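Catalase (Pseudomonas syringae, PDB 1M7S) breaks down hydrogen peroxide into water and oxygen with a heme cofactor, protecting the cell from its toxic effects. Local coordinates at residues T370-N375 against R380-P385; Y196-A201 against H206-H211; L4-G9 against Q30-L35; V92-G95 against T101-D104. All blocks are in the same frame, centred on the assembly; numbering follows the deposited sequence. Where two conformers were deposited one is given.

Contact 1 of 4, residues T370-N375 against R380-P385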
loop_
_atom_site.group_PDB
_atom_site.type_symbol
_atom_site.label_atom_id
_atom_site.label_comp_id
_atom_site.label_asym_id
_atom_site.label_seq_id
_atom_site.Cartn_x
_atom_site.Cartn_y
_atom_site.Cartn_z
ATOM N N THR A 370 3.106 -23.463 0.743
ATOM C CA THR A 370 4.343 -23.982 1.328
ATOM C C THR A 370 4.008 -25.006 2.404
ATOM O O THR A 370 3.087 -24.732 3.173
ATOM C CB THR A 370 5.082 -22.796 1.984
ATOM O OG1 THR A 370 5.268 -21.772 0.996
ATOM C CG2 THR A 370 6.423 -23.185 2.579
ATOM N N THR A 371 4.713 -26.128 2.460
ATOM C CA THR A 371 4.493 -27.129 3.505
ATOM C C THR A 371 5.760 -27.307 4.343
ATOM O O THR A 371 5.695 -27.659 5.512
ATOM C CB THR A 371 4.094 -28.507 2.961
ATOM O OG1 THR A 371 4.946 -28.887 1.865
ATOM C CG2 THR A 371 2.657 -28.491 2.446
ATOM N N SER A 372 6.925 -26.930 3.812
ATOM C CA SER A 372 8.168 -27.074 4.563
ATOM C C SER A 372 8.346 -26.144 5.725
ATOM O O SER A 372 7.846 -25.013 5.835
ATOM C CB SER A 372 9.334 -26.967 3.546
ATOM O OG SER A 372 10.580 -27.000 4.227
ATOM N N GLY A 373 9.185 -26.559 6.685
ATOM C CA GLY A 373 9.601 -25.790 7.853
ATOM C C GLY A 373 10.943 -25.093 7.553
ATOM O O GLY A 373 11.410 -24.198 8.270
ATOM N N VAL A 374 11.590 -25.479 6.461
ATOM C CA VAL A 374 12.869 -24.945 6.045
ATOM C C VAL A 374 12.768 -23.786 5.034
ATOM O O VAL A 374 12.682 -24.002 3.821
ATOM C CB VAL A 374 13.772 -26.047 5.456
ATOM C CG1 VAL A 374 15.147 -25.539 5.062
ATOM C CG2 VAL A 374 13.875 -27.204 6.461
ATOM N N ASN A 375 12.893 -22.586 5.578
ATOM C CA ASN A 375 12.883 -21.364 4.734
ATOM C C ASN A 375 14.199 -20.582 4.922
ATOM O O ASN A 375 14.350 -19.350 4.828
ATOM C CB ASN A 375 11.672 -20.517 5.145
ATOM C CG ASN A 375 11.709 -20.143 6.608
ATOM O OD1 ASN A 375 12.552 -20.636 7.395
ATOM N ND2 ASN A 375 10.820 -19.297 7.097
ATOM N N ARG A 380 20.770 -28.822 6.543
ATOM C CA ARG A 380 21.172 -30.203 6.248
ATOM C C ARG A 380 19.939 -31.103 6.147
ATOM O O ARG A 380 20.006 -32.254 5.685
ATOM C CB ARG A 380 22.210 -30.693 7.241
ATOM C CG ARG A 380 21.768 -30.990 8.654
ATOM C CD ARG A 380 22.941 -31.447 9.515
ATOM N NE ARG A 380 23.907 -30.380 9.783
ATOM C CZ ARG A 380 25.094 -30.278 9.188
ATOM N NH1 ARG A 380 25.484 -31.210 8.331
ATOM N NH2 ARG A 380 25.880 -29.263 9.497
ATOM N N LEU A 381 18.775 -30.574 6.526
ATOM C CA LEU A 381 17.536 -31.327 6.411
ATOM C C LEU A 381 16.889 -31.154 5.060
ATOM O O LEU A 381 16.431 -32.126 4.447
ATOM C CB LEU A 381 16.539 -30.922 7.501
ATOM C CG LEU A 381 17.138 -30.809 8.904
ATOM C CD1 LEU A 381 16.143 -30.116 9.810
ATOM C CD2 LEU A 381 17.580 -32.162 9.443
ATOM N N GLU A 382 16.866 -29.924 4.530
ATOM C CA GLU A 382 16.263 -29.716 3.200
ATOM C C GLU A 382 17.138 -28.704 2.470
ATOM O O GLU A 382 16.903 -27.500 2.489
ATOM C CB GLU A 382 14.828 -29.218 3.339
ATOM C CG GLU A 382 13.766 -30.251 3.713
ATOM C CD GLU A 382 12.378 -29.640 3.822
ATOM O OE1 GLU A 382 12.210 -28.570 3.180
ATOM O OE2 GLU A 382 11.440 -30.139 4.488
ATOM N N PRO A 383 18.271 -29.187 1.984
ATOM C CA PRO A 383 19.278 -28.340 1.376
ATOM C C PRO A 383 18.821 -27.758 0.050
ATOM O O PRO A 383 18.142 -28.422 -0.741
ATOM C CB PRO A 383 20.542 -29.196 1.158
ATOM C CG PRO A 383 20.062 -30.593 1.461
ATOM C CD PRO A 383 18.670 -30.591 2.032
ATOM N N ARG A 384 19.376 -26.594 -0.261
ATOM C CA ARG A 384 19.227 -25.900 -1.527
ATOM C C ARG A 384 20.610 -25.418 -2.010
ATOM O O ARG A 384 21.034 -24.271 -1.850
ATOM C CB ARG A 384 18.345 -24.661 -1.371
ATOM C CG ARG A 384 16.861 -24.876 -1.204
ATOM C CD ARG A 384 16.094 -23.546 -1.188
ATOM N NE ARG A 384 14.671 -23.794 -0.910
ATOM C CZ ARG A 384 14.144 -23.703 0.311
ATOM N NH1 ARG A 384 14.897 -23.343 1.349
ATOM N NH2 ARG A 384 12.865 -23.964 0.534
ATOM N N PRO A 385 21.393 -26.340 -2.516
ATOM C CA PRO A 385 22.745 -26.067 -3.010
ATOM C C PRO A 385 22.738 -25.043 -4.140
ATOM O O PRO A 385 21.834 -24.992 -4.980
ATOM C CB PRO A 385 23.310 -27.379 -3.577
ATOM C CG PRO A 385 22.051 -28.187 -3.774
ATOM C CD PRO A 385 21.031 -27.745 -2.741
HETATM O O HOH W 1 10.290 -29.120 6.626
HETATM O O HOH W 2 10.314 -23.294 2.074
#

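Contact 2 of 4, residues Y196-A201 against H206-H211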
loop_
_atom_site.group_PDB
_atom_site.type_symbol
_atom_site.label_atom_id
_atom_site.label_comp_id
_atom_site.label_asym_id
_atom_site.label_seq_id
_atom_site.Cartn_x
_atom_site.Cartn_y
_atom_site.Cartn_z
ATOM N N TYR A 196 26.465 -4.972 -22.800
ATOM C CA TYR A 196 26.195 -5.955 -21.792
ATOM C C TYR A 196 27.459 -6.880 -21.797
ATOM O O TYR A 196 28.198 -6.833 -22.769
ATOM C CB TYR A 196 24.985 -6.836 -22.103
ATOM C CG TYR A 196 23.712 -6.096 -21.710
ATOM C CD1 TYR A 196 23.229 -5.089 -22.525
ATOM C CD2 TYR A 196 23.042 -6.380 -20.527
ATOM C CE1 TYR A 196 22.086 -4.367 -22.178
ATOM C CE2 TYR A 196 21.873 -5.687 -20.183
ATOM C CZ TYR A 196 21.433 -4.681 -21.010
ATOM O OH TYR A 196 20.300 -3.944 -20.697
ATOM N N LYS A 197 27.643 -7.569 -20.705
ATOM C CA LYS A 197 28.827 -8.433 -20.617
ATOM C C LYS A 197 28.335 -9.867 -20.774
ATOM O O LYS A 197 27.544 -10.350 -19.949
ATOM C CB LYS A 197 29.518 -8.159 -19.289
ATOM C CG LYS A 197 30.616 -9.011 -18.770
ATOM C CD LYS A 197 30.978 -8.861 -17.290
ATOM C CE LYS A 197 31.249 -7.422 -16.856
ATOM N NZ LYS A 197 31.991 -7.447 -15.539
ATOM N N LEU A 198 28.794 -10.536 -21.819
ATOM C CA LEU A 198 28.463 -11.931 -22.028
ATOM C C LEU A 198 29.620 -12.793 -21.463
ATOM O O LEU A 198 30.770 -12.457 -21.760
ATOM C CB LEU A 198 28.235 -12.275 -23.504
ATOM C CG LEU A 198 27.017 -11.559 -24.122
ATOM C CD1 LEU A 198 26.659 -12.088 -25.512
ATOM C CD2 LEU A 198 25.801 -11.667 -23.234
ATOM N N VAL A 199 29.254 -13.836 -20.765
ATOM C CA VAL A 199 30.284 -14.682 -20.144
ATOM C C VAL A 199 30.108 -16.115 -20.648
ATOM O O VAL A 199 28.994 -16.626 -20.819
ATOM C CB VAL A 199 30.487 -14.426 -18.656
ATOM C CG1 VAL A 199 29.503 -13.453 -18.005
ATOM C CG2 VAL A 199 30.749 -15.655 -17.809
ATOM N N ASN A 200 31.262 -16.685 -21.044
ATOM C CA ASN A 200 31.219 -18.023 -21.643
ATOM C C ASN A 200 31.507 -19.082 -20.605
ATOM O O ASN A 200 31.816 -18.775 -19.453
ATOM C CB ASN A 200 32.122 -18.042 -22.859
ATOM C CG ASN A 200 33.615 -18.024 -22.589
ATOM O OD1 ASN A 200 34.082 -18.265 -21.476
ATOM N ND2 ASN A 200 34.423 -17.726 -23.604
ATOM N N ALA A 201 31.456 -20.360 -21.036
ATOM C CA ALA A 201 31.693 -21.437 -20.056
ATOM C C ALA A 201 33.094 -21.436 -19.474
ATOM O O ALA A 201 33.225 -21.914 -18.322
ATOM C CB ALA A 201 31.300 -22.776 -20.654
ATOM N N HIS A 206 33.084 -10.847 -22.864
ATOM C CA HIS A 206 33.069 -10.033 -24.041
ATOM C C HIS A 206 31.993 -8.921 -23.798
ATOM O O HIS A 206 31.058 -9.228 -23.085
ATOM C CB HIS A 206 32.697 -10.699 -25.349
ATOM C CG HIS A 206 33.754 -11.622 -25.891
ATOM N ND1 HIS A 206 33.950 -12.862 -25.293
ATOM C CD2 HIS A 206 34.605 -11.518 -26.921
ATOM C CE1 HIS A 206 34.921 -13.502 -25.948
ATOM N NE2 HIS A 206 35.320 -12.720 -26.936
ATOM N N TYR A 207 32.254 -7.730 -24.326
ATOM C CA TYR A 207 31.251 -6.667 -24.189
ATOM C C TYR A 207 30.432 -6.647 -25.470
ATOM O O TYR A 207 30.968 -6.579 -26.588
ATOM C CB TYR A 207 31.949 -5.315 -23.931
ATOM C CG TYR A 207 32.516 -5.250 -22.526
ATOM C CD1 TYR A 207 33.872 -5.521 -22.272
ATOM C CD2 TYR A 207 31.703 -4.960 -21.444
ATOM C CE1 TYR A 207 34.362 -5.467 -20.989
ATOM C CE2 TYR A 207 32.194 -4.896 -20.149
ATOM C CZ TYR A 207 33.535 -5.176 -19.919
ATOM O OH TYR A 207 34.063 -5.137 -18.647
ATOM N N VAL A 208 29.112 -6.652 -25.339
ATOM C CA VAL A 208 28.284 -6.734 -26.552
ATOM C C VAL A 208 27.158 -5.714 -26.559
ATOM O O VAL A 208 26.492 -5.530 -25.531
ATOM C CB VAL A 208 27.635 -8.156 -26.521
ATOM C CG1 VAL A 208 26.701 -8.324 -27.683
ATOM C CG2 VAL A 208 28.682 -9.276 -26.542
ATOM N N LYS A 209 26.903 -5.132 -27.718
ATOM C CA LYS A 209 25.732 -4.297 -27.912
ATOM C C LYS A 209 24.694 -5.098 -28.716
ATOM O O LYS A 209 25.025 -5.885 -29.599
ATOM C CB LYS A 209 26.106 -3.028 -28.631
ATOM C CG LYS A 209 26.706 -2.033 -27.630
ATOM C CD LYS A 209 26.810 -0.699 -28.388
ATOM C CE LYS A 209 27.359 0.332 -27.410
ATOM N NZ LYS A 209 26.534 1.532 -27.337
ATOM N N PHE A 210 23.413 -4.951 -28.396
ATOM C CA PHE A 210 22.316 -5.646 -29.073
ATOM C C PHE A 210 21.472 -4.688 -29.902
ATOM O O PHE A 210 21.158 -3.565 -29.469
ATOM C CB PHE A 210 21.347 -6.252 -28.038
ATOM C CG PHE A 210 21.937 -7.353 -27.213
ATOM C CD1 PHE A 210 22.020 -8.656 -27.730
ATOM C CD2 PHE A 210 22.401 -7.140 -25.939
ATOM C CE1 PHE A 210 22.568 -9.673 -26.983
ATOM C CE2 PHE A 210 22.917 -8.152 -25.176
ATOM C CZ PHE A 210 23.015 -9.445 -25.687
ATOM N N HIS A 211 21.038 -5.115 -31.068
ATOM C CA HIS A 211 20.297 -4.332 -32.033
ATOM C C HIS A 211 19.199 -5.187 -32.676
ATOM O O HIS A 211 19.554 -6.185 -33.340
ATOM C CB HIS A 211 21.250 -3.809 -33.130
ATOM C CG HIS A 211 20.608 -3.115 -34.303
ATOM N ND1 HIS A 211 21.037 -3.331 -35.607
ATOM C CD2 HIS A 211 19.584 -2.239 -34.399
ATOM C CE1 HIS A 211 20.281 -2.606 -36.432
ATOM N NE2 HIS A 211 19.394 -1.918 -35.738
#

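Contact 3 of 4, residues L4-G9 against Q30-L35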
loop_
_atom_site.group_PDB
_atom_site.type_symbol
_atom_site.label_atom_id
_atom_site.label_comp_id
_atom_site.label_asym_id
_atom_site.label_seq_id
_atom_site.Cartn_x
_atom_site.Cartn_y
_atom_site.Cartn_z
ATOM N N LEU A 4 -24.822 -14.840 -11.818
ATOM C CA LEU A 4 -23.856 -13.865 -11.307
ATOM C C LEU A 4 -23.624 -14.230 -9.848
ATOM O O LEU A 4 -24.568 -14.590 -9.113
ATOM C CB LEU A 4 -24.562 -12.500 -11.382
ATOM C CG LEU A 4 -23.874 -11.264 -10.778
ATOM C CD1 LEU A 4 -22.642 -10.914 -11.617
ATOM C CD2 LEU A 4 -24.868 -10.104 -10.853
ATOM N N THR A 5 -22.412 -14.128 -9.341
ATOM C CA THR A 5 -22.067 -14.400 -7.978
ATOM C C THR A 5 -21.278 -13.233 -7.340
ATOM O O THR A 5 -20.676 -12.449 -8.070
ATOM C CB THR A 5 -21.173 -15.628 -7.722
ATOM O OG1 THR A 5 -19.824 -15.286 -8.127
ATOM C CG2 THR A 5 -21.645 -16.861 -8.507
ATOM N N ARG A 6 -21.201 -13.262 -6.035
ATOM C CA ARG A 6 -20.338 -12.400 -5.230
ATOM C C ARG A 6 -18.961 -13.084 -5.172
ATOM O O ARG A 6 -18.802 -14.176 -5.740
ATOM C CB ARG A 6 -20.924 -12.151 -3.851
ATOM C CG ARG A 6 -22.272 -11.450 -3.798
ATOM C CD ARG A 6 -22.493 -10.669 -2.509
ATOM N NE ARG A 6 -22.205 -11.476 -1.335
ATOM C CZ ARG A 6 -22.942 -12.388 -0.698
ATOM N NH1 ARG A 6 -22.450 -13.028 0.352
ATOM N NH2 ARG A 6 -24.171 -12.596 -1.107
ATOM N N ASP A 7 -17.943 -12.445 -4.611
ATOM C CA ASP A 7 -16.579 -13.008 -4.540
ATOM C C ASP A 7 -16.462 -14.231 -3.635
ATOM O O ASP A 7 -15.515 -15.044 -3.788
ATOM C CB ASP A 7 -15.641 -11.855 -4.143
ATOM C CG ASP A 7 -15.467 -10.771 -5.213
ATOM O OD1 ASP A 7 -15.799 -10.960 -6.411
ATOM O OD2 ASP A 7 -14.882 -9.687 -4.880
ATOM N N ASN A 8 -17.397 -14.492 -2.704
ATOM C CA ASN A 8 -17.433 -15.740 -1.937
ATOM C C ASN A 8 -18.217 -16.864 -2.641
ATOM O O ASN A 8 -18.466 -17.907 -1.988
ATOM C CB ASN A 8 -18.112 -15.565 -0.581
ATOM C CG ASN A 8 -19.625 -15.374 -0.677
ATOM O OD1 ASN A 8 -20.138 -14.914 -1.704
ATOM N ND2 ASN A 8 -20.356 -15.725 0.403
ATOM N N GLY A 9 -18.624 -16.654 -3.876
ATOM C CA GLY A 9 -19.377 -17.634 -4.645
ATOM C C GLY A 9 -20.902 -17.628 -4.460
ATOM O O GLY A 9 -21.558 -18.364 -5.197
ATOM N N GLN A 30 -26.496 -3.051 4.940
ATOM C CA GLN A 30 -26.360 -4.504 4.780
ATOM C C GLN A 30 -26.400 -5.022 3.367
ATOM O O GLN A 30 -26.279 -6.236 3.109
ATOM C CB GLN A 30 -27.443 -5.222 5.621
ATOM C CG GLN A 30 -28.861 -5.085 5.031
ATOM C CD GLN A 30 -29.794 -5.916 5.938
ATOM O OE1 GLN A 30 -29.928 -5.622 7.114
ATOM N NE2 GLN A 30 -30.337 -7.004 5.405
ATOM N N ASP A 31 -26.527 -4.163 2.336
ATOM C CA ASP A 31 -26.524 -4.620 0.966
ATOM C C ASP A 31 -25.076 -5.001 0.626
ATOM O O ASP A 31 -24.327 -4.243 -0.022
ATOM C CB ASP A 31 -26.998 -3.531 0.005
ATOM C CG ASP A 31 -27.246 -4.136 -1.368
ATOM O OD1 ASP A 31 -28.046 -3.540 -2.103
ATOM O OD2 ASP A 31 -26.623 -5.190 -1.718
ATOM N N VAL A 32 -24.707 -6.240 0.897
ATOM C CA VAL A 32 -23.348 -6.710 0.669
ATOM C C VAL A 32 -22.963 -6.751 -0.809
ATOM O O VAL A 32 -21.749 -6.581 -1.079
ATOM C CB VAL A 32 -23.102 -8.065 1.369
ATOM C CG1 VAL A 32 -23.384 -7.904 2.868
ATOM C CG2 VAL A 32 -23.964 -9.179 0.849
ATOM N N GLN A 33 -23.908 -6.942 -1.734
ATOM C CA GLN A 33 -23.543 -6.914 -3.154
ATOM C C GLN A 33 -23.177 -5.484 -3.540
ATOM O O GLN A 33 -22.148 -5.261 -4.234
ATOM C CB GLN A 33 -24.615 -7.485 -4.077
ATOM C CG GLN A 33 -24.511 -7.140 -5.578
ATOM C CD GLN A 33 -23.409 -7.936 -6.256
ATOM O OE1 GLN A 33 -22.543 -8.474 -5.552
ATOM N NE2 GLN A 33 -23.364 -8.025 -7.581
ATOM N N LEU A 34 -24.020 -4.513 -3.170
ATOM C CA LEU A 34 -23.629 -3.129 -3.499
ATOM C C LEU A 34 -22.232 -2.817 -2.967
ATOM O O LEU A 34 -21.356 -2.269 -3.687
ATOM C CB LEU A 34 -24.666 -2.163 -2.926
ATOM C CG LEU A 34 -24.356 -0.675 -3.003
ATOM C CD1 LEU A 34 -24.343 -0.230 -4.478
ATOM C CD2 LEU A 34 -25.425 0.085 -2.239
ATOM N N LEU A 35 -21.972 -3.059 -1.681
ATOM C CA LEU A 35 -20.723 -2.711 -1.022
ATOM C C LEU A 35 -19.532 -3.459 -1.600
ATOM O O LEU A 35 -18.499 -2.813 -1.858
ATOM C CB LEU A 35 -20.746 -3.024 0.503
ATOM C CG LEU A 35 -21.357 -2.006 1.478
ATOM C CD1 LEU A 35 -20.425 -0.814 1.679
ATOM C CD2 LEU A 35 -22.673 -1.451 1.011
HETATM O O HOH W 3 -20.760 -9.465 -8.154
#

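Contact 4 of 4, residues V92-G95 against T101-D104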
loop_
_atom_site.group_PDB
_atom_site.type_symbol
_atom_site.label_atom_id
_atom_site.label_comp_id
_atom_site.label_asym_id
_atom_site.label_seq_id
_atom_site.Cartn_x
_atom_site.Cartn_y
_atom_site.Cartn_z
ATOM N N VAL A 92 7.633 7.533 -23.350
ATOM C CA VAL A 92 8.442 7.640 -22.150
ATOM C C VAL A 92 7.896 8.595 -21.090
ATOM O O VAL A 92 7.719 8.284 -19.936
ATOM C CB VAL A 92 9.857 8.179 -22.521
ATOM C CG1 VAL A 92 10.711 8.453 -21.284
ATOM C CG2 VAL A 92 10.619 7.156 -23.370
ATOM N N VAL A 93 7.658 9.822 -21.546
ATOM C CA VAL A 93 7.348 10.912 -20.635
ATOM C C VAL A 93 5.919 11.030 -20.174
ATOM O O VAL A 93 5.754 11.249 -18.968
ATOM C CB VAL A 93 7.756 12.253 -21.303
ATOM C CG1 VAL A 93 7.466 13.419 -20.380
ATOM C CG2 VAL A 93 9.218 12.243 -21.739
ATOM N N HIS A 94 4.945 10.932 -21.062
ATOM C CA HIS A 94 3.571 11.217 -20.612
ATOM C C HIS A 94 2.824 10.031 -20.038
ATOM O O HIS A 94 3.369 8.921 -20.021
ATOM C CB HIS A 94 2.807 11.888 -21.739
ATOM C CG HIS A 94 3.486 13.189 -22.066
ATOM N ND1 HIS A 94 4.485 13.273 -23.017
ATOM C CD2 HIS A 94 3.322 14.414 -21.498
ATOM C CE1 HIS A 94 4.920 14.546 -23.057
ATOM N NE2 HIS A 94 4.223 15.240 -22.147
ATOM N N GLY A 95 1.628 10.239 -19.502
ATOM C CA GLY A 95 0.883 9.185 -18.844
ATOM C C GLY A 95 -0.010 8.321 -19.720
ATOM O O GLY A 95 0.032 8.322 -20.956
ATOM N N THR A 101 1.351 10.041 -30.666
ATOM C CA THR A 101 2.051 10.961 -31.540
ATOM C C THR A 101 2.991 11.930 -30.832
ATOM O O THR A 101 3.773 12.657 -31.477
ATOM C CB THR A 101 1.041 11.890 -32.286
ATOM O OG1 THR A 101 -0.078 12.185 -31.418
ATOM C CG2 THR A 101 0.518 11.214 -33.526
ATOM N N LEU A 102 3.038 11.945 -29.503
ATOM C CA LEU A 102 3.924 12.886 -28.812
ATOM C C LEU A 102 5.390 12.526 -29.064
ATOM O O LEU A 102 5.738 11.335 -29.093
ATOM C CB LEU A 102 3.643 12.918 -27.320
ATOM C CG LEU A 102 2.235 13.420 -26.917
ATOM C CD1 LEU A 102 2.270 13.636 -25.391
ATOM C CD2 LEU A 102 1.859 14.681 -27.640
ATOM N N ARG A 103 6.182 13.541 -29.311
ATOM C CA ARG A 103 7.609 13.379 -29.612
ATOM C C ARG A 103 8.341 12.754 -28.437
ATOM O O ARG A 103 8.291 13.298 -27.337
ATOM C CB ARG A 103 8.239 14.748 -29.949
ATOM C CG ARG A 103 9.781 14.584 -30.193
ATOM C CD ARG A 103 10.323 15.997 -30.545
ATOM N NE ARG A 103 9.535 16.498 -31.688
ATOM C CZ ARG A 103 9.750 16.038 -32.929
ATOM N NH1 ARG A 103 10.652 15.121 -33.309
ATOM N NH2 ARG A 103 8.954 16.534 -33.852
ATOM N N ASP A 104 9.069 11.644 -28.631
ATOM C CA ASP A 104 9.781 11.012 -27.514
ATOM C C ASP A 104 10.572 9.838 -28.089
ATOM O O ASP A 104 10.256 9.371 -29.196
ATOM C CB ASP A 104 8.715 10.328 -26.623
ATOM C CG ASP A 104 8.483 10.842 -25.222
ATOM O OD1 ASP A 104 7.556 10.315 -24.516
ATOM O OD2 ASP A 104 9.203 11.775 -24.771
HETATM O O HOH W 4 5.113 10.843 -24.127
#

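Contact 1 of 4, residues T370-N375 against R380-P385
The ST turn at S372 forms one half of this contact, and E382 and R384 close on it from a later part of the same long loop. S372 OG takes the backbone N-H of V374, 2.9 Å from V374 N, which makes the turn. The same hydroxyl gives its proton to E382 OE1 in a very short bond, with S372 OG 2.5 Å from E382 OE1. The hydroxyl reaches across because OG stands opposite the backbone N (chi1 176°). The other carboxylate oxygen, E382 OE2, takes a proton from a water at 2.6 Å, and that water accepts from G373 N. Both oxygens of E382 are thus tied to the turn. V374 CG2 packs along the E382 side chain, 3.8 Å from E382 CB. R384 comes in as a long extended arm. V374 O lies at the edge of its guanidinium, nearly in the guanidinium plane. R384 NH2 bonds V374 O at 3.3 Å, and R384 NH1 adds a weak bond to that oxygen. A second water links R384 NH2, weakly, to V374 O. R384 NE is held by N357. The backbone O of N375 is hydrogen-bonded to H142 of a second subunit, and R384 packs on L4 of a third. Both segments belong to the long surface loop that follows helix 323-339 and precedes strand 401-402.

Contact 2 of 4, residues Y196-A201 against H206-H211
Strand 196-199 runs antiparallel to strand 206-211, with Y196-V208 and L198-H206 as hydrogen-bonded pairs, K197-Y207 as the non-hydrogen-bonded pair between them, and 127° between the two short directions. Four backbone bonds join them. Y196 N bonds V208 O, and V208 N lies 2.7 Å from Y196 O. L198 N bonds H206 O, and H206 N and L198 O are 3.0 Å apart.

Y196, L198, V208 and H206 share one face of the sheet. There L198 CD1 presses on V208 CG2 at 3.6 Å, the two side chains crossing at about a right angle. F210 turns its ring edge toward the face of Y196 in an offset edge-to-face pair. The ring centroids are 5.9 Å apart and the planes meet at 62°. F210 CE2 also touches Y196 CB, at 3.9 Å. L198 CD2 lies near the plane of the F210 ring, at its edge.

On the other face K197 and Y207 lie side by side and point the same way. K197 bends at its third torsion (chi3 -52°), and K197 CE comes to 4.0 Å from Y207 OH. E321 takes both polar ends, with a salt bridge to K197 NZ and a hydrogen bond to Y207 OH.

This hairpin belongs to the catalase beta barrel. Y196, L198, V208 and F210 make a mainly apolar patch, and the side chain of Y196 is about 7 Å from a heme. On the other face K197 and Y207 bring polar ends to E321, which probably balances the charge of the buried lysine.

Contact 3 of 4, residues L4-G9 against Q30-L35
V32 CG2 sits over one face of the R6 guanidinium, 3.6 Å above its plane and offset toward the rim. R6 NE is the nearest atom, also at 3.6 Å from V32 CG2. At the end of the group, R6 NH1 is hydrogen-bonded to L313 O of the third subunit. The amide of Q33 is turned 68° against the guanidinium, and the two side chains slide past each other in opposite directions. Q33 OE1 approaches the aliphatic part of the arginine, 3.5 Å from R6 CG. A bend at the third torsion of R6 (chi3 -50°) brings one face of the guanidinium against V32 CG2. Q33 NE2 passes 4.2 Å from L4 CD2. It donates to N15 and to a water, which lies 3.0 Å from Q33 NE2 and can also donate to T5 O.

Both backbones are in defined local motifs. R6 opens a type I turn, in which G9 N bonds R6 O. D31 is the N-cap of the helix that carries V32 and Q33, with D31 OD2 3.1 Å from L34 N.

The two segments therefore meet by van der Waals packing of a methyl and an amide oxygen on the arginine, with one bridging water. The polar end of R6 serves the subunit interface, joining this N-terminal arm to its neighbour.

Contact 4 of 4, residues V92-G95 against T101-D104
D104 OD1 takes two backbone N-H groups from 92-95. V92 N and V93 N each lie 3.0 Å from D104 OD1. Both arrive from the same face of the carboxylate; V93 N is on the syn side, while V92 N sits further above the plane. The V93 bond is nearly straight, with an N-H...O angle of 174°. A water also donates to D104 OD1, at a very short 2.5 Å. This water bonds H94 ND1 as well, 2.7 Å away, at the edge of the imidazole and in its plane. OD1 thus accepts from three donors and is linked through the water to the histidine.

The packing lies around these bonds. V93 CG2 is tight against D104 OD2 at 3.1 Å. L102 CD1 covers one face of the H94 ring in a CH-pi contact, 3.6 Å from the ring centroid. V93 CG1 lies over the opposite face, also offset toward the rim. H94 CG lies beside its backbone N (chi1 -62°), which turns the ring toward L102. H94 NE2 is held by D153, and H97 of the fourth subunit meets the ring of H94 edge to face.

V92 touches H52, the predicted catalytic histidine, and its side chain lies about 7 Å from a heme. V92 and D104 probably correspond to the valine and aspartate that line the main access channel in other catalases. Both segments belong to the loop between barrel strands 82-90 and 107-114, and helix 223-232 packs on L102.

Contacts 2 and 4 lie nearer the catalytic centre than the other two. Their centres are 31 Å apart, yet the side chains of Y196 in contact 2 and V92 in contact 4 each come within about 7 Å of a heme. Contact 4 adjoins predicted active-site residue H52, while the side chain of Y196 is about 8 Å from that of Y332, by similarity the axial ligand of the heme iron. Contacts 1 and 3 lie at subunit interfaces. Within one chain their nearest atoms are about 21 Å apart, but the 370-385 loop of one chain meets the 4-9 arm of another. N357 is common to both: it holds R384 in its own chain and bonds T5 across the interface. Contacts 3 and 4 both touch the fourth subunit.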